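Local coordinates for protein oxidoreductase (PDB 3Q2K) that probably acts as an NAD-dependent dehydrogenase on a UDP-linked N-acetylglucosaminuronic acid during the biosynthesis of 2,3-diacetamido-2,3-dideoxy-D-mannuronic acid, at residues N44-I49 and A56-I61; E111-G116 and A142-F147; W218-V223 and I272-E277; G284-N289 and S315-G320; W294-A297 and D302-K305. All blocks are in the same frame, centred on the assembly; numbering follows the deposited sequence.

The five contacts sample the two-domain plan of an NAD-dependent oxidoreductase. Contacts 1 and 2 come first along the chain and reach the same parallel sheet of the Rossmann domain, their centres about 19 Å apart. Contacts 3, 4 and 5 lie in the C-terminal alpha/beta domain; contacts 3 and 5 reach the same mixed sheet, with centres about 16 Å apart, and both also meet the second subunit. Contact 5 lies within the chain that runs between the two segments of contact 4. Contact 4 is the one beside the UDP-sugar, and its 315-320 loop touches helix 42-50 of contact 1, so parts of the chain from the two family regions touch there; its Val288 packs on Ile272 of contact 3.

Contact 1: residues N44-I49 and A56-I61; sequences NHIGAI and AELVEI
Leu58 points into the gap between Ile46 and Ile49, and these three side chains make an apolar joint of the first beta-alpha-beta unit in the Rossmann fold, where helix 42-50 packs on strand 56-62. The two methyls of Leu58 divide the work: CD2 meets Ile46 CG1 at 3.7 Å, whereas CD1 lies 4.1 Å from Ile49 CD1. The side chains of Leu58 and Ile49 cross at about a right angle. With CG anti to the backbone N (chi1 -180°), Leu58 projects its fork at the helix.

Ile49 also reaches the strand backbone. Its CG2 branch, set anti to its own N, rests 3.9 Å from Leu58 N, and the same methyl is 4.4 Å from Ala56 CB where the strand begins. No hydrogen bond spans the two segments, and their axes approach to 8.4 Å at an angle of 135°, a spacing filled by branched aliphatic groups.

Further out, Leu35 of the neighbouring strand 31-36 touches both Ile46 and Leu58, while Tyr325 of helix 321-333 lies against Ile49. Strand 56-62 itself is bonded through its backbone to strand 31-36, which leads toward the NADH-binding residue Cys38. On the same helix as Ile46 and Ile49, the imidazole of His45 is held at both nitrogens, ND1 by the hydroxyl of Tyr325 and NE2 by OE1 of Glu122.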
# COMPACT_ATOMS: atom_id res chain seq x y z
N ASN C 44 31.13 -22.76 28.85
CA ASN C 44 31.15 -23.81 27.84
C ASN C 44 32.30 -23.57 26.87
O ASN C 44 32.78 -24.50 26.23
CB ASN C 44 29.85 -23.86 27.03
CG ASN C 44 28.63 -23.77 27.92
OD1 ASN C 44 27.75 -24.62 27.85
ND2 ASN C 44 28.61 -22.75 28.77
N HIS C 45 32.69 -22.31 26.74
CA HIS C 45 33.77 -22.02 25.79
C HIS C 45 35.03 -22.53 26.47
O HIS C 45 35.68 -23.44 25.94
CB HIS C 45 33.84 -20.53 25.47
CG HIS C 45 32.76 -20.09 24.54
ND1 HIS C 45 32.87 -20.22 23.17
CD2 HIS C 45 31.53 -19.59 24.78
CE1 HIS C 45 31.76 -19.80 22.61
NE2 HIS C 45 30.93 -19.39 23.55
N ILE C 46 35.35 -21.94 27.62
CA ILE C 46 36.49 -22.36 28.43
C ILE C 46 36.61 -23.88 28.45
O ILE C 46 37.66 -24.45 28.18
CB ILE C 46 36.32 -21.92 29.89
CG1 ILE C 46 36.48 -20.41 30.06
CG2 ILE C 46 37.35 -22.60 30.79
CD1 ILE C 46 35.90 -20.02 31.40
N GLY C 47 35.52 -24.58 28.77
CA GLY C 47 35.57 -26.03 28.73
C GLY C 47 35.62 -26.72 27.38
O GLY C 47 36.04 -27.87 27.26
N ALA C 48 35.17 -26.04 26.33
CA ALA C 48 35.25 -26.68 25.03
C ALA C 48 36.71 -26.56 24.61
O ALA C 48 37.30 -27.51 24.10
CB ALA C 48 34.34 -26.03 24.00
N ILE C 49 37.28 -25.38 24.86
CA ILE C 49 38.65 -25.13 24.43
C ILE C 49 39.59 -26.12 25.11
O ILE C 49 40.46 -26.72 24.47
CB ILE C 49 39.13 -23.71 24.74
CG1 ILE C 49 38.52 -22.75 23.71
CG2 ILE C 49 40.65 -23.68 24.66
CD1 ILE C 49 38.45 -21.29 24.12
N ALA C 56 44.71 -26.50 21.10
CA ALA C 56 44.35 -25.13 21.40
C ALA C 56 44.57 -24.89 22.88
O ALA C 56 44.51 -25.81 23.71
CB ALA C 56 42.89 -24.87 21.04
N GLU C 57 44.80 -23.62 23.19
CA GLU C 57 44.76 -23.21 24.58
C GLU C 57 44.22 -21.80 24.72
O GLU C 57 44.40 -20.97 23.82
CB GLU C 57 46.17 -23.21 25.15
CG GLU C 57 47.24 -22.61 24.24
CD GLU C 57 48.63 -22.62 24.85
OE1 GLU C 57 49.44 -21.72 24.51
OE2 GLU C 57 48.90 -23.52 25.67
N LEU C 58 43.65 -21.57 25.90
CA LEU C 58 43.08 -20.30 26.33
C LEU C 58 44.14 -19.51 27.10
O LEU C 58 44.62 -19.96 28.14
CB LEU C 58 41.81 -20.55 27.16
CG LEU C 58 40.95 -19.44 27.76
CD1 LEU C 58 40.29 -18.61 26.68
CD2 LEU C 58 39.92 -20.04 28.70
N VAL C 59 44.47 -18.32 26.64
CA VAL C 59 45.66 -17.65 27.16
C VAL C 59 45.24 -16.35 27.82
O VAL C 59 45.96 -15.79 28.65
CB VAL C 59 46.63 -17.33 26.01
CG1 VAL C 59 47.72 -16.36 26.48
CG2 VAL C 59 47.25 -18.61 25.46
N GLU C 60 44.05 -15.90 27.42
CA GLU C 60 43.62 -14.56 27.80
C GLU C 60 42.12 -14.53 28.03
O GLU C 60 41.40 -15.36 27.46
CB GLU C 60 43.93 -13.54 26.70
CG GLU C 60 45.39 -13.11 26.61
CD GLU C 60 45.83 -12.75 25.20
OE1 GLU C 60 45.11 -12.02 24.48
OE2 GLU C 60 46.93 -13.19 24.80
N ILE C 61 41.69 -13.57 28.84
CA ILE C 61 40.28 -13.42 29.17
C ILE C 61 40.07 -11.93 29.45
O ILE C 61 40.96 -11.21 29.90
CB ILE C 61 39.88 -14.29 30.37
CG1 ILE C 61 40.80 -13.97 31.55
CG2 ILE C 61 39.99 -15.78 30.05
CD1 ILE C 61 40.39 -14.68 32.82

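Contact 2: residues E111-G116 and A142-F147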
# COMPACT_ATOMS: atom_id res chain seq x y z
N GLU C 111 36.90 -4.18 15.75
CA GLU C 111 38.18 -3.89 16.40
C GLU C 111 39.14 -5.08 16.48
O GLU C 111 40.35 -4.98 16.26
CB GLU C 111 37.88 -3.33 17.79
CG GLU C 111 39.08 -2.96 18.66
CD GLU C 111 38.65 -2.52 20.05
OE1 GLU C 111 39.46 -2.03 20.88
OE2 GLU C 111 37.46 -2.66 20.37
N VAL C 112 38.60 -6.26 16.74
CA VAL C 112 39.47 -7.43 16.72
C VAL C 112 40.05 -7.52 15.32
O VAL C 112 41.24 -7.73 15.11
CB VAL C 112 38.74 -8.75 17.04
CG1 VAL C 112 39.58 -9.95 16.63
CG2 VAL C 112 38.45 -8.83 18.53
N ALA C 113 39.20 -7.37 14.31
CA ALA C 113 39.76 -7.61 12.99
C ALA C 113 40.77 -6.53 12.62
O ALA C 113 41.76 -6.83 11.95
CB ALA C 113 38.67 -7.72 11.95
N GLN C 114 40.52 -5.28 12.99
CA GLN C 114 41.51 -4.24 12.72
C GLN C 114 42.87 -4.46 13.39
O GLN C 114 43.88 -3.85 13.03
CB GLN C 114 40.93 -2.89 13.13
CG GLN C 114 39.67 -2.54 12.35
CD GLN C 114 39.11 -1.19 12.73
OE1 GLN C 114 39.28 -0.75 13.86
NE2 GLN C 114 38.44 -0.53 11.79
N ALA C 115 42.89 -5.28 14.44
CA ALA C 115 44.14 -5.67 15.09
C ALA C 115 44.63 -7.01 14.57
O ALA C 115 45.56 -7.62 15.09
CB ALA C 115 43.93 -5.75 16.59
N GLY C 116 43.94 -7.51 13.55
CA GLY C 116 44.49 -8.60 12.75
C GLY C 116 44.32 -10.01 13.26
O GLY C 116 45.09 -10.88 12.85
N ALA C 142 40.17 -7.34 6.48
CA ALA C 142 41.37 -7.67 7.25
C ALA C 142 41.95 -9.02 6.86
O ALA C 142 43.00 -9.40 7.36
CB ALA C 142 41.12 -7.67 8.74
N GLY C 143 41.30 -9.80 5.99
CA GLY C 143 41.83 -11.12 5.68
C GLY C 143 41.80 -12.02 6.89
O GLY C 143 42.60 -12.95 6.98
N VAL C 144 40.89 -11.81 7.84
CA VAL C 144 40.82 -12.74 8.95
C VAL C 144 39.57 -13.62 8.83
O VAL C 144 38.65 -13.27 8.10
CB VAL C 144 40.86 -12.02 10.32
CG1 VAL C 144 42.21 -11.34 10.53
CG2 VAL C 144 39.74 -11.00 10.46
N ARG C 145 39.55 -14.77 9.49
CA ARG C 145 38.38 -15.63 9.64
C ARG C 145 37.35 -15.00 10.57
O ARG C 145 37.70 -14.47 11.63
CB ARG C 145 38.86 -16.86 10.41
CG ARG C 145 38.63 -18.18 9.72
CD ARG C 145 39.25 -18.06 8.35
NE ARG C 145 38.82 -19.21 7.56
CZ ARG C 145 39.20 -19.40 6.31
NH1 ARG C 145 40.05 -18.55 5.75
NH2 ARG C 145 38.76 -20.46 5.63
N LEU C 146 36.08 -15.10 10.22
CA LEU C 146 34.98 -14.75 11.12
C LEU C 146 34.10 -15.99 11.21
O LEU C 146 33.58 -16.41 10.18
CB LEU C 146 34.18 -13.59 10.51
CG LEU C 146 32.78 -13.37 11.06
CD1 LEU C 146 32.80 -13.46 12.58
CD2 LEU C 146 32.22 -12.04 10.57
N PHE C 147 34.00 -16.60 12.38
CA PHE C 147 33.12 -17.76 12.56
C PHE C 147 31.92 -17.32 13.40
O PHE C 147 32.03 -16.43 14.22
CB PHE C 147 33.77 -18.91 13.33
CG PHE C 147 35.10 -19.35 12.79
CD1 PHE C 147 35.21 -20.50 12.02
CD2 PHE C 147 36.25 -18.63 13.08
CE1 PHE C 147 36.42 -20.91 11.52
CE2 PHE C 147 37.47 -19.06 12.60
CZ PHE C 147 37.56 -20.18 11.80
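Ala113 O accepts the backbone N of Gly116 at 2.8 Å as the helix ends, and the same oxygen is touched by the methyl of Ala142, whose CB comes to 3.4 Å from Ala113 O. One carbonyl thus serves both the turn that closes its own helix and the packing across to the next one. The two methyls also meet, Ala113 CB lying 4.0 Å from Ala142 CB.

Val144 adds the second half of the contact by straddling this helix end. Its CG2 branch sits 3.8 Å from Ala113 CB, and CG1 lies 3.7 Å from Gly116 C. With CG1 anti to the carbonyl carbon (chi1 -65°), CG2 is held between the backbone N and the carbonyl carbon, and the two methyls fork over the turn.

In the Rossmann domain this is the place where helix 105-114 meets the end of helix 129-142, just before the chain enters strand 146-148 at the edge of the parallel sheet. Gly143, with positive phi, ends helix 129-142 in a Schellman motif; Val144, the next residue, points its side chain toward the end of helix 105-114. Cys139 of helix 129-142 touches both Ala113 and Val144, and His118 of strand 118-121 also lies against Val144.

Contact 3: residues W218-V223 and I272-E277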
# COMPACT_ATOMS: atom_id res chain seq x y z
N TRP C 218 19.57 -23.05 6.21
CA TRP C 218 20.54 -24.13 6.26
C TRP C 218 19.99 -25.48 5.82
O TRP C 218 20.61 -26.19 5.03
CB TRP C 218 21.10 -24.24 7.68
CG TRP C 218 22.17 -25.27 7.77
CD1 TRP C 218 23.37 -25.25 7.11
CD2 TRP C 218 22.16 -26.47 8.54
NE1 TRP C 218 24.09 -26.37 7.42
CE2 TRP C 218 23.37 -27.15 8.28
CE3 TRP C 218 21.24 -27.04 9.43
CZ2 TRP C 218 23.70 -28.35 8.90
CZ3 TRP C 218 21.58 -28.23 10.06
CH2 TRP C 218 22.78 -28.89 9.77
N LEU C 219 18.79 -25.84 6.27
CA LEU C 219 18.30 -27.18 5.98
C LEU C 219 17.48 -27.24 4.70
O LEU C 219 17.67 -28.13 3.86
CB LEU C 219 17.42 -27.72 7.12
CG LEU C 219 18.16 -28.37 8.30
CD1 LEU C 219 17.16 -28.82 9.35
CD2 LEU C 219 18.95 -29.57 7.81
N VAL C 220 16.55 -26.30 4.58
CA VAL C 220 15.48 -26.39 3.58
C VAL C 220 15.75 -25.61 2.29
O VAL C 220 15.27 -25.98 1.21
CB VAL C 220 14.13 -25.95 4.21
CG1 VAL C 220 13.03 -25.97 3.15
CG2 VAL C 220 13.77 -26.82 5.43
N GLY C 221 16.53 -24.54 2.39
CA GLY C 221 16.97 -23.81 1.20
C GLY C 221 16.66 -22.33 1.33
O GLY C 221 16.21 -21.89 2.38
N PRO C 222 16.89 -21.54 0.28
CA PRO C 222 16.67 -20.10 0.33
C PRO C 222 15.23 -19.70 0.62
O PRO C 222 14.32 -20.14 -0.07
CB PRO C 222 16.98 -19.67 -1.11
CG PRO C 222 18.00 -20.67 -1.59
CD PRO C 222 17.53 -21.97 -0.98
N VAL C 223 15.04 -18.83 1.61
CA VAL C 223 13.73 -18.23 1.89
C VAL C 223 13.41 -17.09 0.93
O VAL C 223 14.24 -16.21 0.71
CB VAL C 223 13.61 -17.80 3.37
CG1 VAL C 223 12.28 -17.08 3.67
CG2 VAL C 223 13.70 -19.03 4.24
N ILE C 272 11.36 -29.49 14.52
CA ILE C 272 11.24 -29.28 13.08
C ILE C 272 10.59 -30.47 12.39
O ILE C 272 10.89 -31.63 12.66
CB ILE C 272 12.54 -28.87 12.37
CG1 ILE C 272 12.24 -28.62 10.89
CG2 ILE C 272 13.63 -29.92 12.50
CD1 ILE C 272 13.16 -27.54 10.31
N THR C 273 9.62 -30.18 11.53
CA THR C 273 8.94 -31.22 10.77
C THR C 273 9.10 -30.81 9.32
O THR C 273 8.78 -29.67 8.98
CB THR C 273 7.44 -31.10 11.01
OG1 THR C 273 7.16 -31.57 12.33
CG2 THR C 273 6.70 -31.99 10.05
N ILE C 274 9.62 -31.71 8.48
CA ILE C 274 9.72 -31.44 7.06
C ILE C 274 8.89 -32.45 6.28
O ILE C 274 9.09 -33.65 6.44
CB ILE C 274 11.18 -31.46 6.60
CG1 ILE C 274 11.94 -30.35 7.32
CG2 ILE C 274 11.33 -31.19 5.10
CD1 ILE C 274 13.44 -30.59 7.28
N LEU C 275 7.97 -31.97 5.44
CA LEU C 275 7.12 -32.88 4.68
C LEU C 275 7.41 -32.75 3.20
O LEU C 275 7.37 -31.63 2.71
CB LEU C 275 5.65 -32.51 4.89
CG LEU C 275 5.25 -32.63 6.36
CD1 LEU C 275 3.77 -32.40 6.60
CD2 LEU C 275 5.60 -34.06 6.77
N GLY C 276 7.70 -33.84 2.50
CA GLY C 276 7.85 -33.85 1.05
C GLY C 276 7.17 -34.96 0.26
O GLY C 276 6.38 -35.76 0.78
N GLU C 277 7.40 -34.97 -1.04
CA GLU C 277 6.74 -35.91 -1.94
C GLU C 277 7.03 -37.36 -1.56
O GLU C 277 6.12 -38.19 -1.61
CB GLU C 277 7.28 -35.66 -3.34
CG GLU C 277 6.54 -36.36 -4.46
CD GLU C 277 7.41 -36.33 -5.70
OE1 GLU C 277 8.27 -35.43 -5.80
OE2 GLU C 277 7.24 -37.23 -6.55
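Leu219 and Val220 meet Ile272 and Ile274 with aliphatic groups alone; the one aromatic ring of these segments, the indole of Trp218, makes cation-pi contacts with Arg153 and Lys162 and lies to the side of the interface. The motif is a helix laid on a sheet in the C-terminal alpha/beta domain of this oxidoreductase family, with the last turn of helix 210-220 packed on strand 269-276.

Two pairs carry the contact. Leu219 CD1 comes to 4.3 Å from Ile272 CD1, and Val220 CG2 to 4.2 Å from Ile274 CD1. Both are methyl-to-methyl meetings at ordinary van der Waals range, with no hydrogen bond across, and all four residues are buried. Ile272 extends its CG1 branch anti to the backbone N (chi1 -177°), which carries CD1 toward Leu219. The nearest backbones, at Val220 and Ile274, have CA atoms 8.4 Å apart, so the gap is spanned by these side chains.

Around the pairs, Val178 of strand 173-181 touches Ile272, and Val161 and Ile165 of helix 156-166 close in on Ile274. Thr273 and Leu275, the residues that follow Ile272 and Ile274, pack instead on Phe181 of the second subunit, so this part of the sheet has a helix layer on one side and a partner subunit on the other. At the helix end, Val220 O accepts a hydrogen bond from NE2 of His251.

Contact 4: residues G284-N289 and S315-G320; sequences GGVAVN and SVYGFG
Val286 and Ala287 both meet the Tyr317 ring at CE1, and the closest point is tight: Val286 CG2 is 3.3 Å from Tyr317 CE1. The same ring carbon is 3.7 Å from Ala287 CB, which sits at the ring edge, near its plane, whereas the valine methyl comes in obliquely. Val286 CG2 also lies 3.8 Å from Tyr317 OH. The tyrosine reaches over because its CG stands anti to the backbone N (chi1 179°), carrying the ring away from its own loop.

The 284-289 loop is tied by internal hydrogen bonds. Asn289 OD1 accepts Ala287 N at 2.7 Å with a bent N-H geometry (141°), and Asn289 N returns to Gly284 O at 3.0 Å, so the loop after strand 279-284 is folded on itself; Val286 O is further taken by NE1 of Trp182. Across the contact, Tyr317, Gly318 and Phe319 are exposed. They belong to a type II turn from Val316 to Phe319, closed by Phe319 N to Val316 O, with Gly318 at the third position.

The side chain of Tyr317 lies about 4 Å from the bound UDP-sugar acid, consistent with a place beside the substrate pocket. No hydrogen bond runs between 284-289 and 315-320; the two segments meet through apolar contacts, so their packing probably depends on shape more than on directed bonds.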
# COMPACT_ATOMS: atom_id res chain seq x y z
N GLY C 284 11.75 -33.92 17.10
CA GLY C 284 11.26 -33.36 18.35
C GLY C 284 12.25 -33.31 19.50
O GLY C 284 13.46 -33.24 19.30
N GLY C 285 11.68 -33.38 20.70
CA GLY C 285 12.46 -33.18 21.91
C GLY C 285 12.33 -31.74 22.34
O GLY C 285 11.61 -30.96 21.72
N VAL C 286 13.02 -31.37 23.42
CA VAL C 286 13.11 -29.97 23.80
C VAL C 286 14.00 -29.12 22.89
O VAL C 286 13.88 -27.88 22.88
CB VAL C 286 13.48 -29.79 25.28
CG1 VAL C 286 12.45 -30.51 26.14
CG2 VAL C 286 14.88 -30.30 25.57
N ALA C 287 14.84 -29.79 22.12
CA ALA C 287 15.89 -29.14 21.33
C ALA C 287 16.34 -29.93 20.11
O ALA C 287 17.53 -30.22 19.96
CB ALA C 287 17.09 -28.74 22.20
N VAL C 288 15.40 -30.34 19.26
CA VAL C 288 15.68 -31.04 18.01
C VAL C 288 16.71 -32.10 18.32
O VAL C 288 17.70 -32.23 17.61
CB VAL C 288 16.10 -30.14 16.82
CG1 VAL C 288 14.88 -29.40 16.23
CG2 VAL C 288 17.20 -29.17 17.22
N ASN C 289 16.45 -32.89 19.36
CA ASN C 289 17.44 -33.84 19.86
C ASN C 289 16.91 -35.26 19.76
O ASN C 289 17.58 -36.21 20.14
CB ASN C 289 17.72 -33.54 21.33
CG ASN C 289 16.44 -33.37 22.12
OD1 ASN C 289 15.79 -32.33 22.07
ND2 ASN C 289 16.05 -34.43 22.83
N SER C 315 22.72 -36.61 24.50
CA SER C 315 23.82 -36.65 25.45
C SER C 315 24.74 -35.42 25.49
O SER C 315 25.53 -35.28 26.42
CB SER C 315 24.66 -37.92 25.28
OG SER C 315 25.97 -37.63 24.83
N VAL C 316 24.68 -34.55 24.50
CA VAL C 316 25.47 -33.32 24.59
C VAL C 316 24.57 -32.10 24.68
O VAL C 316 25.03 -30.95 24.60
CB VAL C 316 26.45 -33.14 23.42
CG1 VAL C 316 27.34 -34.38 23.31
CG2 VAL C 316 25.66 -32.84 22.15
N TYR C 317 23.28 -32.36 24.87
CA TYR C 317 22.33 -31.31 25.23
C TYR C 317 22.90 -30.35 26.26
O TYR C 317 23.27 -30.73 27.38
CB TYR C 317 21.03 -31.94 25.74
CG TYR C 317 20.02 -30.89 26.14
CD1 TYR C 317 19.02 -30.48 25.26
CD2 TYR C 317 20.11 -30.26 27.37
CE1 TYR C 317 18.12 -29.49 25.63
CE2 TYR C 317 19.21 -29.27 27.74
CZ TYR C 317 18.22 -28.90 26.86
OH TYR C 317 17.33 -27.91 27.23
N GLY C 318 22.99 -29.07 25.90
CA GLY C 318 23.54 -28.07 26.81
C GLY C 318 25.05 -27.89 26.74
O GLY C 318 25.55 -26.86 27.20
N PHE C 319 25.75 -28.88 26.21
CA PHE C 319 27.20 -28.85 26.06
C PHE C 319 27.55 -29.04 24.59
O PHE C 319 28.27 -29.98 24.23
CB PHE C 319 27.89 -29.99 26.84
CG PHE C 319 27.52 -30.09 28.30
CD1 PHE C 319 28.14 -29.30 29.25
CD2 PHE C 319 26.62 -31.06 28.73
CE1 PHE C 319 27.82 -29.43 30.60
CE2 PHE C 319 26.30 -31.21 30.07
CZ PHE C 319 26.91 -30.40 31.03
N GLY C 320 27.04 -28.18 23.72
CA GLY C 320 27.27 -28.37 22.29
C GLY C 320 28.56 -27.79 21.76
O GLY C 320 29.05 -28.14 20.68

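Contact 5: residues W294-A297 and D302-K305; sequences WKFA and DDDK
Trp294 and Asp303 bury most of the surface here, and one hydrogen bond joins them: Trp294 NE1 donates to Asp303 OD1 at 2.9 Å, nearly straight, with an angle of 177° at the hydrogen. The oxygen lies in the plane of the indole, so the N-H is used head-on at the ring edge. On the acceptor side the approach is less regular, since the donor comes from the anti side of the carboxylate and is tilted out of its plane; ring and carboxylate planes stand 79° apart. Trp294 gets its N-H there by holding CG anti to the backbone N (chi1 172°).

Phe296, two residues along the same strand, turns its ring edge to one face of the indole: its CE2 lies 3.4 Å above the Trp294 plane, toward the rim. Asp302 adds a smaller patch, its side chain coming no closer than 4.9 Å to the strand segment; a long salt bridge links its OD1 to Lys305 NZ at 4.0 Å.

The contact ties the end of strand 290-296, at the margin of the mixed sheet, to the short 3-10 turn leading into helix 306-315. Arg169 forms a salt bridge with Asp303 OD1 and a cation-pi contact with Phe296, while Asp303 OD2 accepts the backbone N of His300.

Both carboxylate oxygens are therefore engaged, and the indole N-H and the guanidinium on OD1 would be expected to stabilise the negative charge of Asp303 at this partly exposed position.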
# COMPACT_ATOMS: atom_id res chain seq x y z
N TRP C 294 10.04 -40.67 10.62
CA TRP C 294 11.12 -40.75 9.65
C TRP C 294 10.67 -41.82 8.66
O TRP C 294 10.75 -43.01 8.95
CB TRP C 294 12.45 -41.01 10.36
CG TRP C 294 13.63 -41.30 9.46
CD1 TRP C 294 13.84 -42.42 8.70
CD2 TRP C 294 14.74 -40.43 9.17
NE1 TRP C 294 15.01 -42.31 7.98
CE2 TRP C 294 15.57 -41.09 8.25
CE3 TRP C 294 15.09 -39.14 9.60
CZ2 TRP C 294 16.75 -40.52 7.76
CZ3 TRP C 294 16.24 -38.57 9.09
CH2 TRP C 294 17.07 -39.26 8.18
N LYS C 295 10.12 -41.37 7.53
CA LYS C 295 9.56 -42.23 6.50
C LYS C 295 9.96 -41.72 5.12
O LYS C 295 9.70 -40.54 4.89
CB LYS C 295 8.04 -42.13 6.60
CG LYS C 295 7.49 -42.32 8.01
CD LYS C 295 6.13 -41.65 8.14
CE LYS C 295 5.24 -42.22 9.23
NZ LYS C 295 3.84 -41.93 8.82
N PHE C 296 10.51 -42.58 4.26
CA PHE C 296 11.03 -42.30 2.92
C PHE C 296 10.64 -43.34 1.88
O PHE C 296 10.46 -44.51 2.21
CB PHE C 296 12.56 -42.20 2.94
CG PHE C 296 13.04 -40.94 3.60
CD1 PHE C 296 12.97 -39.72 2.93
CD2 PHE C 296 13.55 -40.99 4.88
CE1 PHE C 296 13.37 -38.55 3.58
CE2 PHE C 296 13.95 -39.84 5.54
CZ PHE C 296 13.87 -38.61 4.87
N ALA C 297 10.47 -42.95 0.62
CA ALA C 297 9.97 -43.92 -0.36
C ALA C 297 10.98 -45.03 -0.60
O ALA C 297 10.64 -46.12 -1.05
CB ALA C 297 9.63 -43.26 -1.68
N ASP C 302 21.53 -44.90 6.58
CA ASP C 302 21.15 -43.97 7.64
C ASP C 302 19.84 -44.29 8.36
O ASP C 302 19.71 -44.02 9.55
CB ASP C 302 21.13 -42.53 7.12
CG ASP C 302 22.52 -41.98 6.89
OD1 ASP C 302 23.47 -42.79 6.92
OD2 ASP C 302 22.67 -40.76 6.70
N ASP C 303 18.86 -44.83 7.65
CA ASP C 303 17.67 -45.36 8.32
C ASP C 303 17.99 -46.13 9.60
O ASP C 303 17.24 -46.07 10.57
CB ASP C 303 16.86 -46.27 7.38
CG ASP C 303 16.33 -45.53 6.17
OD1 ASP C 303 16.20 -44.29 6.23
OD2 ASP C 303 16.06 -46.19 5.15
N ASP C 304 19.10 -46.87 9.61
CA ASP C 304 19.45 -47.60 10.82
C ASP C 304 20.21 -46.78 11.86
O ASP C 304 20.62 -47.34 12.87
CB ASP C 304 20.28 -48.84 10.49
CG ASP C 304 19.60 -49.73 9.47
OD1 ASP C 304 18.40 -50.02 9.66
OD2 ASP C 304 20.27 -50.11 8.49
N LYS C 305 20.38 -45.48 11.65
CA LYS C 305 21.33 -44.74 12.47
C LYS C 305 20.63 -43.82 13.47
O LYS C 305 21.26 -43.00 14.15
CB LYS C 305 22.24 -43.90 11.57
CG LYS C 305 23.34 -44.65 10.84
CD LYS C 305 24.47 -43.69 10.46
CE LYS C 305 25.22 -44.11 9.20
NZ LYS C 305 25.30 -45.59 9.05